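Peptide:N-glycosidase F (Elizabethkingia meningoseptica, PDB 3PMS) catalyses hydrolysis of the amide link between N-linked glycans and asparagine side chains, releasing the glycan from glycopeptides and glycoproteins. Local coordinates at residues Ile101-Phe106 against Tyr186-Ile191; Thr75-Glu80 against Val148-Gln153; Val68-Lys73 against Lys107-Gly112; Ile219-Thr224 against Thr275-Tyr280. All coordinates share one frame; numbering follows the deposited sequence.

Contact 1 (Ile101-Phe106 against Tyr186-Ile191)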
# COMPACT_ATOMS: atom_id res chain seq x y z
N ILE A 101 -2.98 -2.04 9.52
CA ILE A 101 -2.72 -2.67 8.18
C ILE A 101 -2.05 -4.05 8.45
O ILE A 101 -1.00 -4.13 9.08
CB ILE A 101 -1.86 -1.80 7.23
CG1 ILE A 101 -2.48 -0.38 7.08
CG2 ILE A 101 -1.61 -2.51 5.87
CD1 ILE A 101 -1.70 0.54 6.26
N ASP A 102 -2.60 -5.09 7.86
CA ASP A 102 -2.02 -6.41 7.98
C ASP A 102 -0.81 -6.47 7.02
O ASP A 102 -0.95 -6.18 5.81
CB ASP A 102 -3.08 -7.45 7.66
CG ASP A 102 -2.63 -8.86 7.95
OD1 ASP A 102 -1.58 -9.34 7.40
OD2 ASP A 102 -3.32 -9.54 8.80
N VAL A 103 0.34 -6.81 7.56
CA VAL A 103 1.60 -6.92 6.80
C VAL A 103 2.24 -8.34 6.90
O VAL A 103 3.44 -8.51 6.61
CB VAL A 103 2.60 -5.86 7.23
CG1 VAL A 103 1.97 -4.46 6.98
CG2 VAL A 103 2.99 -6.00 8.71
N THR A 104 1.39 -9.32 7.21
CA THR A 104 1.82 -10.73 7.33
C THR A 104 2.53 -11.17 6.06
O THR A 104 3.52 -11.91 6.09
CB THR A 104 0.68 -11.67 7.63
OG1 THR A 104 -0.19 -11.13 8.62
CG2 THR A 104 1.17 -13.07 8.03
N ASP A 105 2.06 -10.72 4.90
CA ASP A 105 2.72 -11.06 3.65
C ASP A 105 4.19 -10.78 3.59
O ASP A 105 4.92 -11.38 2.78
CB ASP A 105 2.05 -10.35 2.48
CG ASP A 105 0.60 -10.86 2.21
OD1 ASP A 105 0.16 -11.96 2.67
OD2 ASP A 105 -0.15 -10.09 1.56
N PHE A 106 4.66 -9.79 4.39
CA PHE A 106 6.06 -9.46 4.45
C PHE A 106 6.83 -10.06 5.62
O PHE A 106 7.95 -9.61 5.90
CB PHE A 106 6.16 -7.93 4.46
CG PHE A 106 5.60 -7.28 3.21
CD1 PHE A 106 6.38 -7.21 2.07
CD2 PHE A 106 4.34 -6.77 3.16
CE1 PHE A 106 5.83 -6.68 0.91
CE2 PHE A 106 3.80 -6.23 1.96
CZ PHE A 106 4.56 -6.15 0.88
N TYR A 186 -0.19 -15.94 -4.48
CA TYR A 186 -1.21 -14.92 -4.67
C TYR A 186 -0.55 -13.55 -4.84
O TYR A 186 0.63 -13.38 -4.65
CB TYR A 186 -2.15 -14.86 -3.47
CG TYR A 186 -1.52 -14.74 -2.10
CD1 TYR A 186 -1.36 -13.48 -1.51
CD2 TYR A 186 -1.17 -15.83 -1.36
CE1 TYR A 186 -0.80 -13.30 -0.28
CE2 TYR A 186 -0.56 -15.66 -0.13
CZ TYR A 186 -0.43 -14.39 0.44
OH TYR A 186 0.06 -14.30 1.71
N LEU A 187 -1.38 -12.62 -5.33
CA LEU A 187 -1.02 -11.20 -5.50
C LEU A 187 -1.61 -10.34 -4.40
O LEU A 187 -2.70 -10.60 -3.92
CB LEU A 187 -1.49 -10.70 -6.89
CG LEU A 187 -1.05 -11.53 -8.10
CD1 LEU A 187 -1.83 -11.14 -9.38
CD2 LEU A 187 0.40 -11.38 -8.27
N ARG A 188 -0.85 -9.30 -4.07
CA ARG A 188 -1.24 -8.28 -3.09
C ARG A 188 -1.09 -6.94 -3.77
O ARG A 188 0.01 -6.59 -4.19
CB ARG A 188 -0.29 -8.32 -1.87
CG ARG A 188 -0.56 -7.27 -0.85
CD ARG A 188 0.70 -7.06 0.04
NE ARG A 188 0.50 -6.05 1.08
CZ ARG A 188 0.09 -6.30 2.32
NH1 ARG A 188 -0.28 -7.51 2.70
NH2 ARG A 188 0.10 -5.32 3.23
N THR A 189 -2.20 -6.24 -3.94
CA THR A 189 -2.21 -4.94 -4.65
C THR A 189 -2.84 -3.86 -3.84
O THR A 189 -3.88 -4.04 -3.14
CB THR A 189 -2.96 -5.07 -6.00
OG1 THR A 189 -2.43 -6.14 -6.80
CG2 THR A 189 -2.96 -3.74 -6.81
N THR A 190 -2.23 -2.68 -3.88
CA THR A 190 -2.72 -1.46 -3.20
C THR A 190 -2.75 -0.39 -4.33
O THR A 190 -1.72 -0.05 -4.94
CB THR A 190 -1.81 -1.07 -2.06
OG1 THR A 190 -1.60 -2.21 -1.24
CG2 THR A 190 -2.44 0.05 -1.24
N ILE A 191 -3.92 0.14 -4.57
CA ILE A 191 -4.09 1.16 -5.65
C ILE A 191 -4.95 2.29 -5.16
O ILE A 191 -5.97 2.06 -4.52
CB ILE A 191 -4.69 0.57 -6.94
CG1 ILE A 191 -4.89 1.61 -8.03
CG2 ILE A 191 -6.01 -0.28 -6.65
CD1 ILE A 191 -5.11 0.95 -9.41
O HOH W 1 -0.61 -9.45 4.85
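Asp105 and Arg188 are the nearest backbone neighbours here, with CA of Asp105 still 8.3 Å from CA of Arg188, too far for strand pairing, so side chains of strand 184-197 reach across to the end of strand 99-102 and the short 3-10 turn after it. Arg188 does most of the bridging. With CG anti to its backbone N (chi1 177°) and the chain extended on to NE, its guanidinium is carried across the gap. NH2 donates to Asp102 O at 2.9 Å, nearly straight at 169° and in the plane of both the carbonyl and the guanidinium. NH1 forms a salt bridge of 2.8 Å with Asp105 OD2; that oxygen lies close to the guanidinium plane, yet NH1 stands above the carboxylate plane, in keeping with the 80° between the two flat groups. Over one guanidinium face comes the rim of the Phe106 ring, whose CE2 is 3.4 Å from Arg188 NE. The other carboxylate oxygen, Asp105 OD1, takes the hydroxyl of Tyr186 in a short 2.5 Å bond, also from above its plane. Each Asp105 oxygen therefore has its own donor, which fixes the carboxylate's rotation. Water 1 joins Arg188 NH1 to Asp102 OD1 and Asp105 N, while Ile81 O is a second acceptor for NH2. This buried cationic group is thus held on several sides. Asp102 OD1 also accepts from Thr104 N (3.0 Å), an Asx turn, and from Thr104 OG1. The arrangement is a buried polar interface between two antiparallel sheets, consistent with the enzyme's jelly-roll architecture.

Contact 2 (Thr75-Glu80 against Val148-Gln153)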
# COMPACT_ATOMS: atom_id res chain seq x y z
N THR A 75 18.84 -6.91 -1.85
CA THR A 75 18.76 -6.10 -3.04
C THR A 75 18.81 -4.59 -2.77
O THR A 75 19.04 -3.77 -3.67
CB THR A 75 17.51 -6.44 -3.85
OG1 THR A 75 16.36 -5.93 -3.16
CG2 THR A 75 17.34 -7.99 -4.04
N GLY A 76 18.52 -4.21 -1.52
CA GLY A 76 18.42 -2.83 -1.14
C GLY A 76 17.12 -2.14 -1.52
O GLY A 76 16.97 -0.95 -1.27
N GLU A 77 16.20 -2.86 -2.16
CA GLU A 77 14.97 -2.24 -2.67
C GLU A 77 13.96 -2.06 -1.51
O GLU A 77 13.81 -2.94 -0.67
CB GLU A 77 14.30 -3.10 -3.75
CG GLU A 77 13.22 -2.42 -4.50
CD GLU A 77 12.72 -3.22 -5.71
OE1 GLU A 77 12.01 -2.61 -6.52
OE2 GLU A 77 13.02 -4.42 -5.84
N TRP A 78 13.25 -0.96 -1.57
CA TRP A 78 12.14 -0.63 -0.65
C TRP A 78 10.88 -1.26 -1.20
O TRP A 78 10.55 -1.04 -2.36
CB TRP A 78 11.99 0.86 -0.49
CG TRP A 78 13.11 1.52 0.25
CD1 TRP A 78 13.99 2.40 -0.29
CD2 TRP A 78 13.37 1.49 1.65
NE1 TRP A 78 14.78 2.93 0.71
CE2 TRP A 78 14.40 2.40 1.91
CE3 TRP A 78 12.83 0.78 2.73
CZ2 TRP A 78 14.93 2.58 3.20
CZ3 TRP A 78 13.28 1.02 4.01
CH2 TRP A 78 14.34 1.90 4.24
N TYR A 79 10.16 -1.97 -0.33
CA TYR A 79 8.84 -2.56 -0.65
C TYR A 79 7.77 -1.87 0.17
O TYR A 79 7.81 -1.89 1.41
CB TYR A 79 8.81 -4.03 -0.30
CG TYR A 79 9.72 -4.98 -1.08
CD1 TYR A 79 9.69 -6.28 -0.70
CD2 TYR A 79 10.65 -4.59 -2.02
CE1 TYR A 79 10.48 -7.27 -1.36
CE2 TYR A 79 11.45 -5.55 -2.65
CZ TYR A 79 11.38 -6.87 -2.24
OH TYR A 79 12.19 -7.79 -2.95
N GLU A 80 6.75 -1.41 -0.53
CA GLU A 80 5.63 -0.74 0.18
C GLU A 80 4.78 -1.77 0.89
O GLU A 80 4.18 -2.63 0.24
CB GLU A 80 4.78 0.05 -0.82
CG GLU A 80 3.53 0.73 -0.20
CD GLU A 80 2.64 1.38 -1.22
OE1 GLU A 80 2.39 0.81 -2.31
OE2 GLU A 80 2.24 2.52 -0.93
N VAL A 148 8.21 -13.05 -0.85
CA VAL A 148 7.47 -11.96 -1.49
C VAL A 148 8.38 -11.07 -2.30
O VAL A 148 9.49 -10.75 -1.86
CB VAL A 148 6.65 -11.16 -0.46
CG1 VAL A 148 7.55 -10.56 0.62
CG2 VAL A 148 5.74 -10.08 -1.14
N VAL A 149 7.96 -10.66 -3.47
CA VAL A 149 8.69 -9.72 -4.32
C VAL A 149 7.69 -8.78 -5.03
O VAL A 149 6.58 -9.18 -5.32
CB VAL A 149 9.60 -10.41 -5.35
CG1 VAL A 149 10.84 -11.03 -4.65
CG2 VAL A 149 8.84 -11.30 -6.26
N PRO A 150 8.10 -7.56 -5.33
CA PRO A 150 7.26 -6.67 -6.10
C PRO A 150 7.18 -7.06 -7.57
O PRO A 150 8.19 -7.43 -8.21
CB PRO A 150 7.95 -5.30 -5.97
CG PRO A 150 9.37 -5.61 -5.69
CD PRO A 150 9.26 -6.84 -4.78
N VAL A 151 5.99 -6.89 -8.09
CA VAL A 151 5.73 -6.98 -9.51
C VAL A 151 5.80 -5.58 -10.17
O VAL A 151 6.57 -5.34 -11.12
CB VAL A 151 4.41 -7.60 -9.77
CG1 VAL A 151 4.13 -7.73 -11.27
CG2 VAL A 151 4.30 -8.99 -9.08
N VAL A 152 5.07 -4.62 -9.60
CA VAL A 152 5.20 -3.21 -9.98
C VAL A 152 5.15 -2.34 -8.75
O VAL A 152 4.41 -2.63 -7.81
CB VAL A 152 4.16 -2.72 -11.02
CG1 VAL A 152 4.25 -3.51 -12.37
CG2 VAL A 152 2.75 -2.88 -10.49
N GLN A 153 5.83 -1.20 -8.76
CA GLN A 153 5.67 -0.17 -7.74
C GLN A 153 5.81 1.20 -8.39
O GLN A 153 6.93 1.60 -8.79
CB GLN A 153 6.69 -0.27 -6.67
CG GLN A 153 6.55 -1.51 -5.76
CD GLN A 153 7.40 -1.33 -4.49
OE1 GLN A 153 6.90 -0.89 -3.44
NE2 GLN A 153 8.68 -1.75 -4.56
O HOH W 2 9.62 -2.44 -7.23
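Val148, the first residue of 148-153 to approach, brings its carbonyl O to 3.7 Å from CE1 of the Tyr79 ring. Val149 follows, its CG1 lying alongside the tyrosine's outer end, 3.9 Å from Tyr79 OH; the hydroxyl itself is engaged by Asn72 ND2. Pro150 then lays its CD over a face of the same ring. CD is 3.5 Å from the ring centroid of Tyr79 and 22° off the normal, the geometry of a CH-pi contact displaced toward the CZ-CE2 rim. Pro150 CG runs on beside the Glu77 carboxylate, the two side chains pointing opposite ways. At Val151 the chain changes direction, where Val151 and Val152 together face Ser300 in a classic beta bulge. Beyond it, Gln153 returns to the contact: its extended chain presents both ends of the amide to the backbone of 78-80. NE2 donates to Trp78 O at 3.0 Å, lying in the carbonyl plane, and OE1 accepts from Glu80 N at 3.0 Å, the donor tilted 27° from the amide carbonyl plane. These two bonds fix the amide's rotation, and water 2 links Gln153 NE2 to Glu77 OE1. The short strand pieces 78-80 and 148-150 run at 94° to each other with axes 8.2 Å apart, so side chains make the junction. It is a near-orthogonal crossing of strands from separate antiparallel sheets, with a classic beta bulge where one of them changes direction.

Contact 3 (Val68-Lys73 against Lys107-Gly112)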
# COMPACT_ATOMS: atom_id res chain seq x y z
N VAL A 68 4.43 3.25 4.13
CA VAL A 68 5.50 2.59 4.91
C VAL A 68 6.13 1.51 4.06
O VAL A 68 5.44 0.77 3.35
CB VAL A 68 4.95 1.97 6.21
CG1 VAL A 68 6.12 1.37 7.03
CG2 VAL A 68 4.21 3.03 7.03
N TYR A 69 7.44 1.45 4.10
CA TYR A 69 8.25 0.46 3.33
C TYR A 69 9.17 -0.37 4.27
O TYR A 69 9.55 0.13 5.36
CB TYR A 69 9.15 1.09 2.27
CG TYR A 69 8.51 1.97 1.24
CD1 TYR A 69 8.19 3.29 1.54
CD2 TYR A 69 8.37 1.55 -0.05
CE1 TYR A 69 7.65 4.12 0.58
CE2 TYR A 69 7.83 2.34 -1.02
CZ TYR A 69 7.54 3.66 -0.71
OH TYR A 69 7.11 4.51 -1.71
N VAL A 70 9.50 -1.59 3.82
CA VAL A 70 10.55 -2.47 4.38
C VAL A 70 11.58 -2.63 3.32
O VAL A 70 11.26 -2.73 2.10
CB VAL A 70 10.01 -3.82 4.89
CG1 VAL A 70 9.42 -4.68 3.75
CG2 VAL A 70 11.10 -4.57 5.64
N LYS A 71 12.84 -2.63 3.74
CA LYS A 71 13.96 -2.82 2.80
C LYS A 71 14.35 -4.27 2.68
O LYS A 71 14.58 -4.91 3.68
CB LYS A 71 15.20 -2.03 3.20
CG LYS A 71 16.31 -2.06 2.16
CD LYS A 71 17.52 -1.24 2.53
CE LYS A 71 17.30 0.21 2.21
NZ LYS A 71 18.50 1.00 2.74
N ASN A 72 14.47 -4.78 1.45
CA ASN A 72 15.04 -6.08 1.16
C ASN A 72 16.57 -6.01 1.42
O ASN A 72 17.24 -5.15 0.88
CB ASN A 72 14.73 -6.43 -0.30
CG ASN A 72 15.32 -7.75 -0.72
OD1 ASN A 72 16.49 -8.03 -0.41
ND2 ASN A 72 14.57 -8.49 -1.57
N LYS A 73 17.01 -6.86 2.34
CA LYS A 73 18.33 -6.78 2.98
C LYS A 73 19.36 -7.12 1.92
O LYS A 73 20.48 -6.64 2.01
CB LYS A 73 18.43 -7.79 4.13
CG LYS A 73 17.58 -7.46 5.37
CD LYS A 73 17.63 -8.54 6.48
CE LYS A 73 16.77 -8.16 7.70
NZ LYS A 73 15.29 -8.09 7.40
N LYS A 107 6.27 -11.07 6.26
CA LYS A 107 6.91 -11.63 7.47
C LYS A 107 8.34 -12.07 7.12
O LYS A 107 9.22 -12.04 7.99
CB LYS A 107 6.06 -12.73 8.10
CG LYS A 107 5.76 -13.94 7.21
CD LYS A 107 4.94 -14.98 7.93
CE LYS A 107 4.31 -15.98 6.99
NZ LYS A 107 3.61 -17.14 7.75
N SER A 108 8.60 -12.57 5.91
CA SER A 108 9.97 -12.96 5.58
C SER A 108 11.02 -11.87 5.59
O SER A 108 12.23 -12.10 5.79
CB SER A 108 10.00 -13.65 4.22
OG SER A 108 9.67 -12.81 3.12
N LEU A 109 10.55 -10.64 5.49
CA LEU A 109 11.39 -9.46 5.52
C LEU A 109 11.37 -8.80 6.90
O LEU A 109 12.19 -7.90 7.14
CB LEU A 109 10.96 -8.46 4.45
CG LEU A 109 11.25 -8.81 3.00
CD1 LEU A 109 10.16 -9.60 2.37
CD2 LEU A 109 11.58 -7.58 2.17
N LEU A 110 10.40 -9.10 7.73
CA LEU A 110 10.27 -8.45 9.06
C LEU A 110 10.85 -9.41 10.13
O LEU A 110 10.18 -10.02 10.94
CB LEU A 110 8.81 -8.07 9.34
CG LEU A 110 8.17 -7.11 8.36
CD1 LEU A 110 6.63 -7.12 8.49
CD2 LEU A 110 8.73 -5.68 8.57
N SER A 111 12.18 -9.52 10.02
CA SER A 111 12.97 -10.54 10.70
C SER A 111 14.39 -10.01 10.93
O SER A 111 15.01 -9.57 10.00
CB SER A 111 12.99 -11.79 9.79
OG SER A 111 13.87 -12.74 10.30
N GLY A 112 14.86 -10.10 12.18
CA GLY A 112 16.14 -9.55 12.53
C GLY A 112 16.13 -8.02 12.40
O GLY A 112 15.08 -7.39 12.41
O HOH W 3 14.11 -7.17 5.23
O HOH W 4 14.65 -10.71 6.53
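Val70 takes a chi1 of 64°, which sets CG1 between its backbone N and carbonyl carbon and CG2 anti to the N; CG1 thereby faces Leu109, while CG2 lies against both Leu110 and the Leu109 backbone. This is the packing of a loop against a strand of an antiparallel sheet in the jelly roll: segment 107-112 connects strand 99-102 to strand 114-120 and closes over the end of strand 65-71. The Val70 CG1 methyl meets Leu109 CD2 at 3.9 Å, and CG2 meets Leu110 CD2 at the same separation. Leu109 CD2 also reaches the turn leaving the strand, lying 3.9 Å from Asn72 CA. Apolar contact therefore extends along both Val70 and the start of that turn. Asn72 sends its own amide to other partners, OD1 to Thr74 N and ND2 to Tyr79 OH. Next to this apolar patch lies a polar one centred on Lys73. Its chain runs straight until the last torsion, where a bend (chi4 65°) turns the ammonium group inward to the loop's carbonyls. Water 3 is shared by Lys73 NZ, Lys71 O and Leu109 O, and water 4 links NZ with Ser108 O. Thr114 OG1 is a further partner of NZ. An exposed lysine is thus tethered to the loop backbone directly and through solvent: NZ of Lys73 donates to Ser111 O over 3.0 Å, in the carbonyl plane and at a C=O...N angle of 154°.

Contact 4 (Ile219-Thr224 against Thr275-Tyr280)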
# COMPACT_ATOMS: atom_id res chain seq x y z
N ILE A 219 -3.79 -12.60 -16.39
CA ILE A 219 -2.77 -13.63 -16.12
C ILE A 219 -2.67 -14.46 -17.42
O ILE A 219 -3.68 -15.02 -17.85
CB ILE A 219 -3.22 -14.52 -14.98
CG1 ILE A 219 -3.40 -13.72 -13.66
CG2 ILE A 219 -2.20 -15.69 -14.79
CD1 ILE A 219 -2.15 -13.10 -13.14
N ASN A 220 -1.48 -14.55 -17.97
CA ASN A 220 -1.28 -15.22 -19.28
C ASN A 220 -2.28 -14.69 -20.30
O ASN A 220 -2.90 -15.42 -21.09
CB ASN A 220 -1.36 -16.72 -19.11
CG ASN A 220 -0.12 -17.31 -18.45
OD1 ASN A 220 -0.18 -18.43 -17.85
ND2 ASN A 220 0.98 -16.67 -18.63
N ASN A 221 -2.50 -13.37 -20.21
CA ASN A 221 -3.36 -12.60 -21.12
C ASN A 221 -4.82 -12.68 -20.84
O ASN A 221 -5.59 -11.90 -21.42
CB ASN A 221 -3.08 -12.87 -22.61
CG ASN A 221 -1.61 -12.68 -22.97
OD1 ASN A 221 -0.93 -11.64 -22.63
ND2 ASN A 221 -1.05 -13.68 -23.68
N SER A 222 -5.24 -13.53 -19.94
CA SER A 222 -6.64 -13.71 -19.67
C SER A 222 -7.07 -12.83 -18.53
O SER A 222 -6.51 -12.92 -17.40
CB SER A 222 -7.01 -15.16 -19.40
OG SER A 222 -8.38 -15.34 -19.05
N ASN A 223 -8.13 -12.06 -18.73
CA ASN A 223 -8.63 -11.26 -17.64
C ASN A 223 -9.13 -12.14 -16.53
O ASN A 223 -10.00 -13.02 -16.73
CB ASN A 223 -9.74 -10.40 -18.15
CG ASN A 223 -9.27 -9.35 -19.05
OD1 ASN A 223 -8.09 -9.10 -19.27
ND2 ASN A 223 -10.27 -8.63 -19.59
N THR A 224 -8.54 -11.98 -15.34
CA THR A 224 -8.71 -12.93 -14.22
C THR A 224 -9.31 -12.31 -12.93
O THR A 224 -10.17 -12.91 -12.26
CB THR A 224 -7.40 -13.65 -13.97
OG1 THR A 224 -7.05 -14.33 -15.15
CG2 THR A 224 -7.49 -14.72 -12.85
N THR A 275 6.55 -19.92 -15.69
CA THR A 275 6.62 -18.50 -15.79
C THR A 275 5.33 -18.02 -16.46
O THR A 275 4.92 -18.57 -17.47
CB THR A 275 7.82 -18.05 -16.59
OG1 THR A 275 9.02 -18.54 -15.93
CG2 THR A 275 7.90 -16.52 -16.76
N PHE A 276 4.65 -17.08 -15.82
CA PHE A 276 3.36 -16.54 -16.34
C PHE A 276 3.42 -15.03 -16.45
O PHE A 276 4.23 -14.39 -15.82
CB PHE A 276 2.18 -16.94 -15.44
CG PHE A 276 2.18 -16.33 -14.05
CD1 PHE A 276 2.72 -17.01 -12.95
CD2 PHE A 276 1.53 -15.13 -13.78
CE1 PHE A 276 2.62 -16.43 -11.66
CE2 PHE A 276 1.48 -14.59 -12.51
CZ PHE A 276 2.08 -15.24 -11.48
N SER A 277 2.61 -14.45 -17.36
CA SER A 277 2.55 -13.00 -17.48
C SER A 277 1.44 -12.43 -16.64
O SER A 277 0.45 -13.07 -16.31
CB SER A 277 2.35 -12.54 -18.91
OG SER A 277 1.11 -12.99 -19.37
N TYR A 278 1.81 -11.29 -16.08
CA TYR A 278 0.92 -10.40 -15.34
C TYR A 278 0.76 -9.14 -16.16
O TYR A 278 1.73 -8.59 -16.70
CB TYR A 278 1.62 -10.09 -14.02
CG TYR A 278 1.09 -8.90 -13.21
CD1 TYR A 278 1.36 -7.59 -13.58
CD2 TYR A 278 0.43 -9.09 -12.02
CE1 TYR A 278 0.92 -6.48 -12.84
CE2 TYR A 278 -0.05 -8.03 -11.30
CZ TYR A 278 0.22 -6.75 -11.67
OH TYR A 278 -0.13 -5.61 -10.99
N GLU A 279 -0.49 -8.64 -16.22
CA GLU A 279 -0.71 -7.31 -16.79
C GLU A 279 -1.76 -6.61 -15.93
O GLU A 279 -2.84 -7.16 -15.70
CB GLU A 279 -1.15 -7.35 -18.24
CG GLU A 279 -1.27 -6.00 -18.84
CD GLU A 279 -1.73 -6.01 -20.31
OE1 GLU A 279 -1.99 -7.10 -20.87
OE2 GLU A 279 -1.97 -4.89 -20.84
N TYR A 280 -1.48 -5.37 -15.51
CA TYR A 280 -2.51 -4.55 -14.85
C TYR A 280 -3.15 -3.68 -15.96
O TYR A 280 -2.51 -2.81 -16.53
CB TYR A 280 -1.92 -3.66 -13.71
CG TYR A 280 -2.99 -3.28 -12.71
CD1 TYR A 280 -3.23 -4.09 -11.60
CD2 TYR A 280 -3.82 -2.18 -12.87
CE1 TYR A 280 -4.23 -3.83 -10.71
CE2 TYR A 280 -4.85 -1.91 -11.99
CZ TYR A 280 -5.06 -2.72 -10.90
OH TYR A 280 -6.06 -2.44 -10.01
O HOH W 5 -1.06 -11.39 -18.63
O HOH W 6 -1.24 -9.61 -20.60
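The Phe276 ring is approached by Ile219 obliquely, neither squarely over a face nor at an edge: CG2 of Ile219 comes to 3.9 Å from CD2 of Phe276, and the isoleucine's CD1 to 4.0 Å from CE2. Phe276 holds its ring there with CG between its backbone N and carbonyl carbon (chi1 67°), and Leu267 packs against both side chains. The backbones pair through Ile219 and Tyr278, an antiparallel non-hydrogen-bonded pair whose CA atoms are 5.0 Å apart. Asn220 N donates to Ser277 O at 2.9 Å, coming from above the carbonyl plane, and Ile219 CA adds a CA-H...O contact of 3.3 Å to Ser277 O. Solvent extends the link: water 5 joins Asn221 N to Ser277 OG, and water 6 donates to Asn221 OD1 and Glu279 OE1. Asn221 OD1 is also bonded to Lys173 NZ. Asn220 and Asn221, both with positive phi, occupy the corner positions; Ser222 N to Ile219 O (3.0 Å) closes the turn, and Ile219 N bonds back to Ser222 O. The whole is a beta hairpin with a two-residue type I' turn joining strands 213-219 and 222-229, the turn set beside strand 275-281 in an antiparallel sheet.

In the fold
Contacts 1, 2 and 3 form one connected region, whereas contact 4 lies farther out, its centre about 21 Å from that of the chain against about 7 Å for contact 1. Phe106 of contact 1 is a hub: its CD1 packs 3.8 Å from Val148 CG1 of contact 2, and its ring also touches Val70 of contact 3. Contacts 2 and 3, with centres about 10 Å apart, share neighbouring strands 65-71 and 78-85. Tyr278 helps tie contact 4 to contacts 1 and 2, its CD1 3.6 Å from Val151 CG1 and its CD2 4.0 Å from Leu187 CD1; contact 3 stays about 15 Å from contact 4 at the nearest atoms. A sulfate, probably from the crystallisation liquor, lies about 6 Å from the Tyr186 side chain.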